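Local coordinates for NADB-Rossmann Superfamily protein (Streptococcus agalactiae, PDB 3LEC), which probably transfers a methyl group to N1 of adenine 22 in tRNA, and carries a bound zinc ion in the crystal, at residues M4-S9 / H32-I37; A23-V28 / I91-I96; G56-A61 / I74-A79; E146-E151 / P177-N182; N196-A201 / D218-I223. All coordinates share one frame; numbering follows the deposited sequence. Where two conformers were deposited one is given.

Contact 1 (M4-S9 / H32-I37); sequences MDLQLS and HAYLPI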
# COMPACT_ATOMS: atom_id res chain seq x y z
N MSE A 4 14.57 15.21 -17.85
CA MSE A 4 14.43 13.85 -17.32
C MSE A 4 13.59 13.76 -16.04
O MSE A 4 13.35 12.66 -15.54
CB MSE A 4 15.79 13.18 -17.11
CG MSE A 4 16.60 12.97 -18.39
SE MSE A 4 15.73 11.76 -19.68
CE MSE A 4 15.75 10.10 -18.67
N ASP A 5 13.14 14.88 -15.51
CA ASP A 5 12.22 14.82 -14.36
C ASP A 5 10.94 14.09 -14.77
O ASP A 5 10.37 14.34 -15.84
CB ASP A 5 11.92 16.21 -13.83
CG ASP A 5 13.08 16.80 -13.05
OD1 ASP A 5 14.06 16.06 -12.73
OD2 ASP A 5 13.00 17.99 -12.73
N LEU A 6 10.49 13.16 -13.94
CA LEU A 6 9.28 12.45 -14.23
C LEU A 6 8.15 12.91 -13.34
O LEU A 6 8.37 13.38 -12.20
CB LEU A 6 9.47 10.93 -14.20
CG LEU A 6 9.89 10.08 -13.02
CD1 LEU A 6 8.76 9.95 -11.99
CD2 LEU A 6 10.22 8.70 -13.59
N GLN A 7 6.94 12.81 -13.89
CA GLN A 7 5.72 13.15 -13.20
C GLN A 7 5.04 11.83 -12.89
O GLN A 7 4.72 11.05 -13.79
CB GLN A 7 4.79 14.02 -14.08
CG GLN A 7 5.32 15.44 -14.38
CD GLN A 7 4.34 16.34 -15.15
OE1 GLN A 7 3.38 15.89 -15.77
NE2 GLN A 7 4.62 17.65 -15.14
N LEU A 8 4.85 11.58 -11.59
CA LEU A 8 4.20 10.35 -11.12
C LEU A 8 2.69 10.39 -11.34
O LEU A 8 2.07 11.46 -11.34
CB LEU A 8 4.47 10.13 -9.63
CG LEU A 8 5.91 9.78 -9.22
CD1 LEU A 8 5.97 9.73 -7.72
CD2 LEU A 8 6.33 8.43 -9.80
N SER A 9 2.10 9.21 -11.48
CA SER A 9 0.64 9.06 -11.43
C SER A 9 0.13 9.60 -10.07
O SER A 9 0.93 9.70 -9.13
CB SER A 9 0.27 7.58 -11.61
OG SER A 9 0.82 6.77 -10.56
N HIS A 32 8.49 -0.15 -12.36
CA HIS A 32 9.44 0.41 -13.32
C HIS A 32 10.46 1.37 -12.66
O HIS A 32 11.11 2.14 -13.35
CB HIS A 32 8.72 1.13 -14.47
CG HIS A 32 7.94 0.22 -15.38
ND1 HIS A 32 6.63 -0.13 -15.14
CD2 HIS A 32 8.29 -0.40 -16.53
CE1 HIS A 32 6.21 -0.93 -16.10
NE2 HIS A 32 7.20 -1.12 -16.96
N ALA A 33 10.58 1.28 -11.34
CA ALA A 33 11.41 2.19 -10.51
C ALA A 33 11.00 3.66 -10.60
O ALA A 33 11.79 4.55 -10.27
CB ALA A 33 12.88 2.02 -10.82
N TYR A 34 9.77 3.93 -11.04
CA TYR A 34 9.34 5.32 -11.15
C TYR A 34 9.43 6.10 -9.85
O TYR A 34 10.00 7.20 -9.79
CB TYR A 34 7.93 5.40 -11.68
CG TYR A 34 7.75 4.90 -13.11
CD1 TYR A 34 8.72 5.12 -14.10
CD2 TYR A 34 6.59 4.23 -13.46
CE1 TYR A 34 8.51 4.65 -15.43
CE2 TYR A 34 6.38 3.77 -14.74
CZ TYR A 34 7.31 3.98 -15.72
OH TYR A 34 7.00 3.50 -16.99
N LEU A 35 8.84 5.53 -8.81
CA LEU A 35 8.81 6.15 -7.50
C LEU A 35 10.24 6.39 -6.94
O LEU A 35 10.56 7.51 -6.58
CB LEU A 35 7.93 5.33 -6.57
CG LEU A 35 7.95 5.74 -5.10
CD1 LEU A 35 7.43 7.15 -4.95
CD2 LEU A 35 7.17 4.75 -4.23
N PRO A 36 11.11 5.36 -6.92
CA PRO A 36 12.49 5.69 -6.52
C PRO A 36 13.16 6.78 -7.40
O PRO A 36 13.86 7.65 -6.87
CB PRO A 36 13.24 4.35 -6.63
CG PRO A 36 12.24 3.31 -6.58
CD PRO A 36 10.92 3.90 -7.08
N ILE A 37 12.94 6.77 -8.73
CA ILE A 37 13.53 7.80 -9.59
C ILE A 37 13.01 9.19 -9.23
O ILE A 37 13.78 10.14 -9.18
CB ILE A 37 13.32 7.50 -11.12
CG1 ILE A 37 14.20 6.30 -11.54
CG2 ILE A 37 13.65 8.71 -12.00
CD1 ILE A 37 13.70 5.59 -12.77

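Contact 2 (A23-V28 / I91-I96); sequences ARLLDV and IDTITI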
# COMPACT_ATOMS: atom_id res chain seq x y z
N ALA A 23 14.92 9.79 3.44
CA ALA A 23 14.75 8.33 3.61
C ALA A 23 15.72 7.53 2.76
O ALA A 23 16.18 7.97 1.70
CB ALA A 23 13.29 7.89 3.31
N ARG A 24 16.03 6.34 3.25
CA ARG A 24 16.73 5.32 2.50
C ARG A 24 15.66 4.25 2.34
O ARG A 24 15.21 3.68 3.31
CB ARG A 24 17.93 4.83 3.28
CG ARG A 24 18.92 5.92 3.59
CD ARG A 24 20.14 5.40 4.37
NE ARG A 24 20.84 4.31 3.67
CZ ARG A 24 21.78 4.47 2.73
NH1 ARG A 24 22.19 5.68 2.37
NH2 ARG A 24 22.32 3.39 2.16
N LEU A 25 15.23 4.05 1.10
CA LEU A 25 13.95 3.42 0.78
C LEU A 25 14.15 2.12 0.04
O LEU A 25 15.00 2.06 -0.84
CB LEU A 25 13.16 4.37 -0.14
CG LEU A 25 11.89 3.85 -0.83
CD1 LEU A 25 10.78 3.71 0.17
CD2 LEU A 25 11.48 4.79 -1.96
N LEU A 26 13.37 1.11 0.40
CA LEU A 26 13.15 -0.05 -0.47
C LEU A 26 11.73 -0.03 -1.04
O LEU A 26 10.74 0.00 -0.28
CB LEU A 26 13.43 -1.36 0.27
CG LEU A 26 12.89 -2.66 -0.35
CD1 LEU A 26 13.70 -3.15 -1.58
CD2 LEU A 26 12.77 -3.76 0.67
N ASP A 27 11.65 -0.09 -2.37
CA ASP A 27 10.37 -0.19 -3.09
C ASP A 27 10.24 -1.62 -3.57
O ASP A 27 10.95 -2.04 -4.49
CB ASP A 27 10.35 0.76 -4.30
CG ASP A 27 8.94 1.01 -4.85
OD1 ASP A 27 7.95 0.65 -4.18
OD2 ASP A 27 8.82 1.59 -5.96
N VAL A 28 9.34 -2.37 -2.94
CA VAL A 28 9.19 -3.80 -3.21
C VAL A 28 8.29 -4.00 -4.42
O VAL A 28 7.14 -3.57 -4.41
CB VAL A 28 8.57 -4.53 -2.03
CG1 VAL A 28 8.55 -6.03 -2.31
CG2 VAL A 28 9.36 -4.23 -0.78
N ILE A 91 18.25 0.70 5.43
CA ILE A 91 16.92 1.11 4.97
C ILE A 91 16.05 1.47 6.17
O ILE A 91 16.03 0.74 7.15
CB ILE A 91 16.23 -0.03 4.18
CG1 ILE A 91 17.07 -0.38 2.94
CG2 ILE A 91 14.80 0.33 3.81
CD1 ILE A 91 17.28 0.78 1.92
N ASP A 92 15.38 2.61 6.09
CA ASP A 92 14.48 3.04 7.15
C ASP A 92 13.04 3.08 6.67
O ASP A 92 12.13 3.22 7.48
CB ASP A 92 14.92 4.40 7.70
CG ASP A 92 15.13 5.44 6.60
OD1 ASP A 92 16.27 5.91 6.45
OD2 ASP A 92 14.17 5.79 5.89
N THR A 93 12.83 2.98 5.35
CA THR A 93 11.47 3.05 4.79
C THR A 93 11.23 2.01 3.70
O THR A 93 12.07 1.81 2.83
CB THR A 93 11.17 4.44 4.17
OG1 THR A 93 11.49 5.49 5.09
CG2 THR A 93 9.70 4.56 3.77
N ILE A 94 10.05 1.39 3.71
CA ILE A 94 9.65 0.39 2.72
C ILE A 94 8.32 0.82 2.10
O ILE A 94 7.40 1.21 2.82
CB ILE A 94 9.56 -1.01 3.34
CG1 ILE A 94 10.96 -1.47 3.83
CG2 ILE A 94 8.97 -2.04 2.34
CD1 ILE A 94 10.94 -2.84 4.53
N THR A 95 8.24 0.79 0.78
CA THR A 95 6.97 1.00 0.08
C THR A 95 6.57 -0.30 -0.63
O THR A 95 7.42 -1.00 -1.19
CB THR A 95 7.03 2.17 -0.92
OG1 THR A 95 8.17 2.02 -1.78
CG2 THR A 95 7.12 3.53 -0.20
N ILE A 96 5.29 -0.65 -0.57
CA ILE A 96 4.77 -1.79 -1.35
C ILE A 96 3.45 -1.35 -1.95
O ILE A 96 2.52 -1.06 -1.21
CB ILE A 96 4.56 -3.08 -0.51
CG1 ILE A 96 5.78 -3.39 0.38
CG2 ILE A 96 4.24 -4.26 -1.44
CD1 ILE A 96 5.53 -4.49 1.42

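Contact 3 (G56-A61 / I74-A79); sequences GPYQSA and IDVRLA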
# COMPACT_ATOMS: atom_id res chain seq x y z
N GLY A 56 12.07 -9.65 -16.39
CA GLY A 56 11.51 -8.53 -17.13
C GLY A 56 11.49 -7.21 -16.36
O GLY A 56 12.14 -6.23 -16.76
N PRO A 57 10.74 -7.16 -15.26
CA PRO A 57 10.63 -5.95 -14.45
C PRO A 57 12.00 -5.53 -13.96
O PRO A 57 12.26 -4.33 -13.81
CB PRO A 57 9.80 -6.40 -13.25
CG PRO A 57 9.03 -7.58 -13.73
CD PRO A 57 9.90 -8.26 -14.74
N TYR A 58 12.84 -6.51 -13.62
CA TYR A 58 14.20 -6.21 -13.17
C TYR A 58 14.95 -5.45 -14.26
O TYR A 58 15.56 -4.42 -13.99
CB TYR A 58 14.95 -7.50 -12.77
CG TYR A 58 16.45 -7.28 -12.57
CD1 TYR A 58 16.93 -6.65 -11.43
CD2 TYR A 58 17.38 -7.71 -13.53
CE1 TYR A 58 18.31 -6.42 -11.24
CE2 TYR A 58 18.75 -7.50 -13.35
CZ TYR A 58 19.20 -6.87 -12.19
OH TYR A 58 20.56 -6.66 -12.02
N GLN A 59 14.88 -5.94 -15.50
CA GLN A 59 15.58 -5.29 -16.60
C GLN A 59 15.03 -3.88 -16.88
O GLN A 59 15.79 -2.94 -17.15
CB GLN A 59 15.55 -6.17 -17.85
CG GLN A 59 16.27 -7.53 -17.68
CD GLN A 59 17.77 -7.39 -17.48
OE1 GLN A 59 18.34 -6.33 -17.75
NE2 GLN A 59 18.41 -8.46 -17.05
N SER A 60 13.70 -3.75 -16.82
CA SER A 60 13.00 -2.47 -16.99
C SER A 60 13.49 -1.42 -16.00
O SER A 60 13.86 -0.31 -16.38
CB SER A 60 11.49 -2.66 -16.79
OG SER A 60 10.98 -3.69 -17.60
N ALA A 61 13.45 -1.77 -14.72
CA ALA A 61 13.89 -0.86 -13.68
C ALA A 61 15.36 -0.49 -13.86
O ALA A 61 15.74 0.68 -13.76
CB ALA A 61 13.64 -1.49 -12.31
N ILE A 74 20.49 4.53 -6.83
CA ILE A 74 19.41 3.56 -6.81
C ILE A 74 19.88 2.17 -7.21
O ILE A 74 20.33 1.96 -8.33
CB ILE A 74 18.21 3.97 -7.68
CG1 ILE A 74 17.67 5.34 -7.26
CG2 ILE A 74 17.12 2.90 -7.58
CD1 ILE A 74 16.54 5.87 -8.15
N ASP A 75 19.79 1.24 -6.27
CA ASP A 75 20.13 -0.16 -6.54
C ASP A 75 18.91 -0.89 -7.06
O ASP A 75 17.80 -0.70 -6.57
CB ASP A 75 20.67 -0.86 -5.29
CG ASP A 75 22.13 -0.52 -5.01
OD1 ASP A 75 22.78 0.10 -5.87
OD2 ASP A 75 22.62 -0.89 -3.91
N VAL A 76 19.12 -1.74 -8.07
CA VAL A 76 18.01 -2.50 -8.59
C VAL A 76 18.40 -3.94 -8.33
O VAL A 76 19.51 -4.34 -8.66
CB VAL A 76 17.77 -2.23 -10.09
CG1 VAL A 76 16.63 -3.10 -10.62
CG2 VAL A 76 17.52 -0.74 -10.38
N ARG A 77 17.54 -4.68 -7.65
CA ARG A 77 17.87 -6.03 -7.22
C ARG A 77 16.81 -7.05 -7.59
O ARG A 77 15.60 -6.75 -7.56
CB ARG A 77 18.18 -6.06 -5.73
CG ARG A 77 19.35 -5.14 -5.38
CD ARG A 77 19.84 -5.32 -3.97
NE ARG A 77 20.76 -4.25 -3.61
CZ ARG A 77 21.06 -3.90 -2.37
NH1 ARG A 77 20.56 -4.56 -1.34
NH2 ARG A 77 21.89 -2.90 -2.15
N LEU A 78 17.26 -8.25 -7.95
CA LEU A 78 16.35 -9.34 -8.27
C LEU A 78 16.33 -10.24 -7.07
O LEU A 78 17.26 -11.04 -6.87
CB LEU A 78 16.85 -10.13 -9.49
CG LEU A 78 15.92 -11.03 -10.31
CD1 LEU A 78 16.77 -11.83 -11.30
CD2 LEU A 78 15.08 -11.97 -9.47
N ALA A 79 15.27 -10.14 -6.27
CA ALA A 79 15.19 -10.86 -5.02
C ALA A 79 13.75 -10.99 -4.55
O ALA A 79 12.91 -10.11 -4.81
CB ALA A 79 16.04 -10.14 -3.94
O HOH W 1 21.58 -4.87 -10.40

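Contact 4 (E146-E151 / P177-N182); sequences EDILTE and PFLLSN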
# COMPACT_ATOMS: atom_id res chain seq x y z
N GLU A 146 -3.84 7.72 6.70
CA GLU A 146 -4.41 7.05 5.52
C GLU A 146 -4.90 8.07 4.49
O GLU A 146 -5.29 9.19 4.84
CB GLU A 146 -5.57 6.11 5.89
CG GLU A 146 -5.22 5.03 6.89
CD GLU A 146 -6.43 4.19 7.26
OE1 GLU A 146 -7.43 4.79 7.71
OE2 GLU A 146 -6.35 2.95 7.13
N ASP A 147 -4.90 7.68 3.21
CA ASP A 147 -5.47 8.52 2.19
C ASP A 147 -6.29 7.63 1.26
O ASP A 147 -5.99 6.47 1.13
CB ASP A 147 -4.38 9.22 1.39
CG ASP A 147 -4.93 10.28 0.44
OD1 ASP A 147 -5.84 11.04 0.83
OD2 ASP A 147 -4.45 10.36 -0.70
N ILE A 148 -7.33 8.19 0.67
CA ILE A 148 -8.05 7.50 -0.42
C ILE A 148 -8.13 8.51 -1.56
O ILE A 148 -8.43 9.69 -1.35
CB ILE A 148 -9.43 6.96 0.02
CG1 ILE A 148 -10.04 6.11 -1.10
CG2 ILE A 148 -10.39 8.11 0.46
CD1 ILE A 148 -11.27 5.32 -0.69
N LEU A 149 -7.81 8.04 -2.76
CA LEU A 149 -7.66 8.89 -3.93
C LEU A 149 -8.38 8.26 -5.10
O LEU A 149 -8.65 7.07 -5.07
CB LEU A 149 -6.17 9.05 -4.24
CG LEU A 149 -5.42 7.81 -4.71
CD1 LEU A 149 -5.08 7.98 -6.19
CD2 LEU A 149 -4.13 7.59 -3.89
N THR A 150 -8.67 9.06 -6.13
CA THR A 150 -9.35 8.59 -7.35
C THR A 150 -8.48 8.78 -8.60
O THR A 150 -7.74 9.76 -8.70
CB THR A 150 -10.68 9.35 -7.59
OG1 THR A 150 -10.39 10.68 -8.04
CG2 THR A 150 -11.49 9.42 -6.34
N GLU A 151 -8.59 7.85 -9.54
CA GLU A 151 -7.70 7.82 -10.71
C GLU A 151 -8.03 6.66 -11.67
O GLU A 151 -7.73 5.49 -11.38
CB GLU A 151 -6.26 7.71 -10.22
CG GLU A 151 -5.22 7.90 -11.24
CD GLU A 151 -4.13 6.92 -10.99
OE1 GLU A 151 -3.11 7.32 -10.40
OE2 GLU A 151 -4.32 5.73 -11.32
N PRO A 177 -9.19 3.61 10.18
CA PRO A 177 -9.37 4.51 11.31
C PRO A 177 -9.30 5.98 10.86
O PRO A 177 -10.13 6.79 11.30
CB PRO A 177 -8.20 4.15 12.25
CG PRO A 177 -7.16 3.48 11.30
CD PRO A 177 -8.02 2.72 10.36
N PHE A 178 -8.35 6.31 9.97
CA PHE A 178 -8.18 7.68 9.48
C PHE A 178 -9.13 8.02 8.35
O PHE A 178 -9.58 9.15 8.26
CB PHE A 178 -6.73 7.96 9.09
CG PHE A 178 -5.81 8.00 10.27
CD1 PHE A 178 -5.57 9.21 10.93
CD2 PHE A 178 -5.20 6.84 10.74
CE1 PHE A 178 -4.73 9.26 12.04
CE2 PHE A 178 -4.35 6.87 11.85
CZ PHE A 178 -4.11 8.09 12.50
N LEU A 179 -9.44 7.05 7.49
CA LEU A 179 -10.42 7.28 6.40
C LEU A 179 -11.82 7.54 6.97
O LEU A 179 -12.55 8.38 6.47
CB LEU A 179 -10.47 6.11 5.42
CG LEU A 179 -9.13 5.75 4.73
CD1 LEU A 179 -9.35 4.58 3.77
CD2 LEU A 179 -8.55 6.97 3.98
N LEU A 180 -12.16 6.82 8.03
CA LEU A 180 -13.44 7.03 8.72
C LEU A 180 -13.56 8.43 9.29
O LEU A 180 -14.60 9.09 9.16
CB LEU A 180 -13.59 6.01 9.84
CG LEU A 180 -14.16 4.64 9.52
CD1 LEU A 180 -13.96 3.69 10.72
CD2 LEU A 180 -15.66 4.78 9.15
N SER A 181 -12.48 8.89 9.90
CA SER A 181 -12.45 10.16 10.60
C SER A 181 -12.43 11.35 9.64
O SER A 181 -13.09 12.37 9.86
CB SER A 181 -11.26 10.18 11.57
OG SER A 181 -11.13 11.44 12.22
N ASN A 182 -11.66 11.21 8.56
CA ASN A 182 -11.57 12.26 7.56
C ASN A 182 -12.91 12.37 6.81
O ASN A 182 -13.37 13.47 6.53
CB ASN A 182 -10.41 12.01 6.60
CG ASN A 182 -9.58 13.26 6.32
OD1 ASN A 182 -9.29 13.59 5.16
ND2 ASN A 182 -9.18 13.97 7.38

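Contact 5 (N196-A201 / D218-I223); sequences NKLTFA and DKIQDI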
# COMPACT_ATOMS: atom_id res chain seq x y z
N ASN A 196 -24.00 -0.48 -3.45
CA ASN A 196 -24.72 -0.81 -4.68
C ASN A 196 -24.43 -2.23 -5.14
O ASN A 196 -25.34 -3.01 -5.36
CB ASN A 196 -24.37 0.17 -5.78
CG ASN A 196 -24.77 1.59 -5.44
OD1 ASN A 196 -25.52 1.83 -4.47
ND2 ASN A 196 -24.26 2.55 -6.21
N LYS A 197 -23.14 -2.55 -5.25
CA LYS A 197 -22.70 -3.89 -5.64
C LYS A 197 -23.20 -4.99 -4.70
O LYS A 197 -23.66 -6.03 -5.14
CB LYS A 197 -21.17 -3.92 -5.79
CG LYS A 197 -20.70 -3.04 -6.96
CD LYS A 197 -19.20 -3.17 -7.25
CE LYS A 197 -18.35 -2.48 -6.19
NZ LYS A 197 -16.87 -2.56 -6.53
N LEU A 198 -23.08 -4.76 -3.40
CA LEU A 198 -23.53 -5.74 -2.46
C LEU A 198 -25.05 -5.93 -2.55
O LEU A 198 -25.56 -7.02 -2.33
CB LEU A 198 -23.13 -5.33 -1.04
CG LEU A 198 -21.61 -5.29 -0.77
CD1 LEU A 198 -21.39 -4.62 0.55
CD2 LEU A 198 -20.97 -6.68 -0.77
N THR A 199 -25.76 -4.86 -2.87
CA THR A 199 -27.21 -4.94 -2.97
C THR A 199 -27.64 -5.74 -4.22
O THR A 199 -28.57 -6.54 -4.16
CB THR A 199 -27.85 -3.55 -2.92
OG1 THR A 199 -27.49 -2.91 -1.67
CG2 THR A 199 -29.39 -3.67 -3.01
N PHE A 200 -26.94 -5.54 -5.35
CA PHE A 200 -27.11 -6.41 -6.51
C PHE A 200 -26.77 -7.87 -6.15
O PHE A 200 -27.49 -8.80 -6.56
CB PHE A 200 -26.20 -5.97 -7.67
CG PHE A 200 -26.79 -4.92 -8.56
CD1 PHE A 200 -27.83 -5.24 -9.46
CD2 PHE A 200 -26.27 -3.64 -8.58
CE1 PHE A 200 -28.36 -4.26 -10.33
CE2 PHE A 200 -26.80 -2.66 -9.45
CZ PHE A 200 -27.84 -2.98 -10.32
N ALA A 201 -25.65 -8.07 -5.43
CA ALA A 201 -25.18 -9.40 -5.03
C ALA A 201 -26.22 -10.15 -4.18
O ALA A 201 -26.49 -11.33 -4.39
CB ALA A 201 -23.85 -9.28 -4.25
N ASP A 218 -24.22 -8.69 6.63
CA ASP A 218 -23.29 -8.10 7.61
C ASP A 218 -22.53 -6.92 7.01
O ASP A 218 -22.41 -5.87 7.66
CB ASP A 218 -22.33 -9.13 8.22
CG ASP A 218 -21.80 -8.68 9.59
OD1 ASP A 218 -20.58 -8.42 9.72
OD2 ASP A 218 -22.62 -8.52 10.52
N LYS A 219 -22.08 -7.07 5.76
CA LYS A 219 -21.32 -5.99 5.08
C LYS A 219 -22.23 -4.80 4.81
O LYS A 219 -21.85 -3.65 5.02
CB LYS A 219 -20.70 -6.51 3.78
CG LYS A 219 -19.64 -7.64 4.00
CD LYS A 219 -19.06 -8.19 2.69
CE LYS A 219 -18.00 -9.25 2.96
NZ LYS A 219 -17.78 -10.13 1.77
N ILE A 220 -23.44 -5.08 4.35
CA ILE A 220 -24.40 -4.03 4.01
C ILE A 220 -24.71 -3.17 5.23
O ILE A 220 -24.70 -1.93 5.14
CB ILE A 220 -25.70 -4.61 3.36
CG1 ILE A 220 -25.40 -4.98 1.90
CG2 ILE A 220 -26.81 -3.57 3.37
CD1 ILE A 220 -26.26 -6.14 1.32
N GLN A 221 -24.98 -3.81 6.37
CA GLN A 221 -25.30 -3.04 7.58
C GLN A 221 -24.14 -2.17 8.03
O GLN A 221 -24.34 -1.00 8.35
CB GLN A 221 -25.81 -3.92 8.74
CG GLN A 221 -26.23 -3.13 10.03
CD GLN A 221 -27.31 -2.07 9.82
OE1 GLN A 221 -28.13 -2.17 8.91
NE2 GLN A 221 -27.33 -1.06 10.69
N ASP A 222 -22.93 -2.72 8.03
CA ASP A 222 -21.72 -1.96 8.39
C ASP A 222 -21.63 -0.70 7.54
O ASP A 222 -21.41 0.41 8.05
CB ASP A 222 -20.43 -2.80 8.21
CG ASP A 222 -20.22 -3.84 9.31
OD1 ASP A 222 -20.71 -3.66 10.45
OD2 ASP A 222 -19.51 -4.85 9.05
N ILE A 223 -21.83 -0.86 6.23
CA ILE A 223 -21.74 0.26 5.34
C ILE A 223 -22.84 1.27 5.64
O ILE A 223 -22.56 2.47 5.76
CB ILE A 223 -21.73 -0.14 3.87
CG1 ILE A 223 -20.46 -0.95 3.53
CG2 ILE A 223 -21.79 1.09 2.98
CD1 ILE A 223 -20.47 -1.51 2.13

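Contact 1 (M4-S9 / H32-I37)
L6 lays its CD2 methyl over the junction of Y34 and I37 on helix 34-41. CD2 of L6 is 3.8 Å from CG2 of I37 and 3.9 Å from CD1 of Y34. It approaches the tyrosine ring obliquely. The CG of L6 sits between the backbone N and the carbonyl carbon (chi1 62°), which turns both methyls toward the helix. The other methyl, CD1 of L6, rests 3.7 Å from the carbonyl O of Y34. L8 meets the same first turn of the helix: CD2 of L8 lies 3.9 Å from CB of Y34, and CD1 of L8 meets CD1 of L35 at 4.1 Å. F38, one turn further on, touches both L6 and L8. V15 and A16 of helix 10-16 pack on L35. The arm 4-9 thus lies along helix 34-41 just before it enters helix 10-16. Q41 supplies a polar tie close by, with its OE1 accepting from the N of L6. No hydrogen bond joins the two segments themselves, so the contact rests on apolar packing of L6 and L8 against Y34, L35 and I37.

Contact 2 (A23-V28 / I91-I96)
A23 starts the contact with its CB 3.4 Å from OD2 of D92. The backbone of R24 bonds through both its N and its O. Its N donates to OD1 of D92 at 3.2 Å, on the syn side but tilted 32° from the carboxylate plane, and weakly to OD2. Its O accepts from the N of D92 and the N of T93. OG1 of T93 in turn donates to OD2 of D92, which steadies the carboxylate. The guanidinium of R24 bonds to the O of D89. L25 places CD1 3.7 Å from CG2 of T95, on the face under helix 34-41. L26 points to the other face. Its N donates to the O of T93 at 2.8 Å, and its O accepts from the N of T95 at 2.8 Å. D27 returns to the face of L25. Its OD1 takes the hydroxyl proton of T95 OG1 at 2.8 Å, with the donor 57° out of the carboxylate plane, while OD2 bonds to OG of S30. The N of V28 donates to the O of T95 at 2.9 Å, and its CG2 packs 3.8 Å from CG2 of I94. This parallel pair is central in a sheet of strand order 3-2-1-4-5-7-6 with strand 155-163 antiparallel, the order of Rossmann-like class I methyltransferases, consistent with the family assignment.

Contact 3 (G56-A61 / I74-A79)
Y58 leans from helix 55-67 onto V76 and L78 of strand 74-78. Its CB points toward the strand, and CG is anti to the backbone N (chi1 168°), which carries the ring across the strand backbone. CD1 of Y58 comes first, 3.7 Å from CG1 of V76 and 3.8 Å from the N of L78. Over one ring face, near the rim, sits CB of L78, 4.0 Å from CD1 of Y58. CE1 of Y58 comes next, with the carbonyl O of V76 in the ring plane at the edge, 3.5 Å away. At the tip, OH of Y58 is 2.6 Å from a water. That water donates to the O of V76 at 2.8 Å. The O of V76 thus accepts from the water and also lies against the ring edge at CE1 of Y58. One turn further along the helix, CB of A61 meets CG1 of V76 at 3.8 Å. This methyl of V76 is thus shared by Y58 and A61, with L62 and V65 also packing on the valine. R77 points away from the helix and forms salt bridges with D75 and D89. The axes of helix segment 56-61 and strand 74-78 run at 166° and come within 8.4 Å. Strand 45-52, helix 55-67 and strand 74-78 form a beta-alpha-beta crossover, the repeating unit of the Rossmann-type fold, here at one edge of the sheet.

Contact 4 (E146-E151 / P177-N182)
E146 reaches the start of helix 177-182 because its CG is anti to the carbonyl carbon and its chain runs extended beyond it (chi2 177°). This sets OE1 beside the first turn. OE1 accepts two backbone bonds, from the N of F178 at 2.9 Å and from the N of L179 at 3.0 Å. The bond from L179 is the straighter, at 156° against 131°. Both donors come on the anti side of OE1, but from opposite faces of the carboxylate plane. P177 has no N-H to give. Its CD packs 3.4 Å from OE1 of E146. The other oxygen, OE2, forms a salt bridge with R133. L179 folds back over the strand. Its CD2 lies 3.6 Å from CB of E146 and 3.6 Å from the C of D147, and it also touches CB of I148 at 4.1 Å. F187 of helix 185-204 packs on L179 as well. The contact fastens the short helix to edge strand 141-150. The two N-H groups at the helix start have their acceptor in E146. The positive end of the helix dipole and the arginine would both be expected to stabilise the charged form of this glutamate.

Contact 5 (N196-A201 / D218-I223)
L198 meets I220 and I223 through aliphatic groups alone, so no ring face or edge takes part between the two segments. The motif is an antiparallel helical hairpin, made by helices 185-204 and 210-227. The segment axes run at 149° to each other and come within 9.9 Å. L198 is the central side chain. It enters a hole formed by K219, I220, I223 and, one turn earlier, L216, as in knobs-into-holes packing. Its CG is anti to the carbonyl carbon (chi1 -65°), which sends CD1 of L198 between K219 and I223. CB of L198 lies 3.7 Å from CG1 of I220. I220 fills a matching place on the other helix, where L195 and L202 join L198 and the backbone of T199. The hydroxyl of T199 turns to its own helix and bonds to the O of L195. K219 gives only the base of its side chain to the contact, with its CB 3.8 Å from CD1 of L198. Beyond CG the lysine runs extended, and its amine end leads away. I223 also packs against W191 and E194 of the first helix, and F175 of helix 170-175 touches it too. At its tightest point within this pair of segments, CD1 of L198 and CD1 of I223 are tip to tip at 3.6 Å, while CD1 of I220 rests 3.8 Å from the O of L198.

In the fold
Contacts 1, 2 and 3 belong to the Rossmann-type part of the chain. The segments of contacts 1 and 2 alternate along the chain, and contact 3 lies between the two segments of contact 2. Contacts 4 and 5 follow later. Helix 34-41 of contact 1 packs on strand 23-28 of contact 2, with L35 and P36 touching D27, and P36 also meets I74 of contact 3. Contacts 2, 3 and 4 reach the same seven-stranded sheet. Strands 74-78 and 141-150 are its edges, so contacts 3 and 4 lie about 31 Å apart between centres. Contact 5 is about 41 Å from contact 3, centre to centre. The protein is thus elongated, with a sheet domain and a projecting helical hairpin.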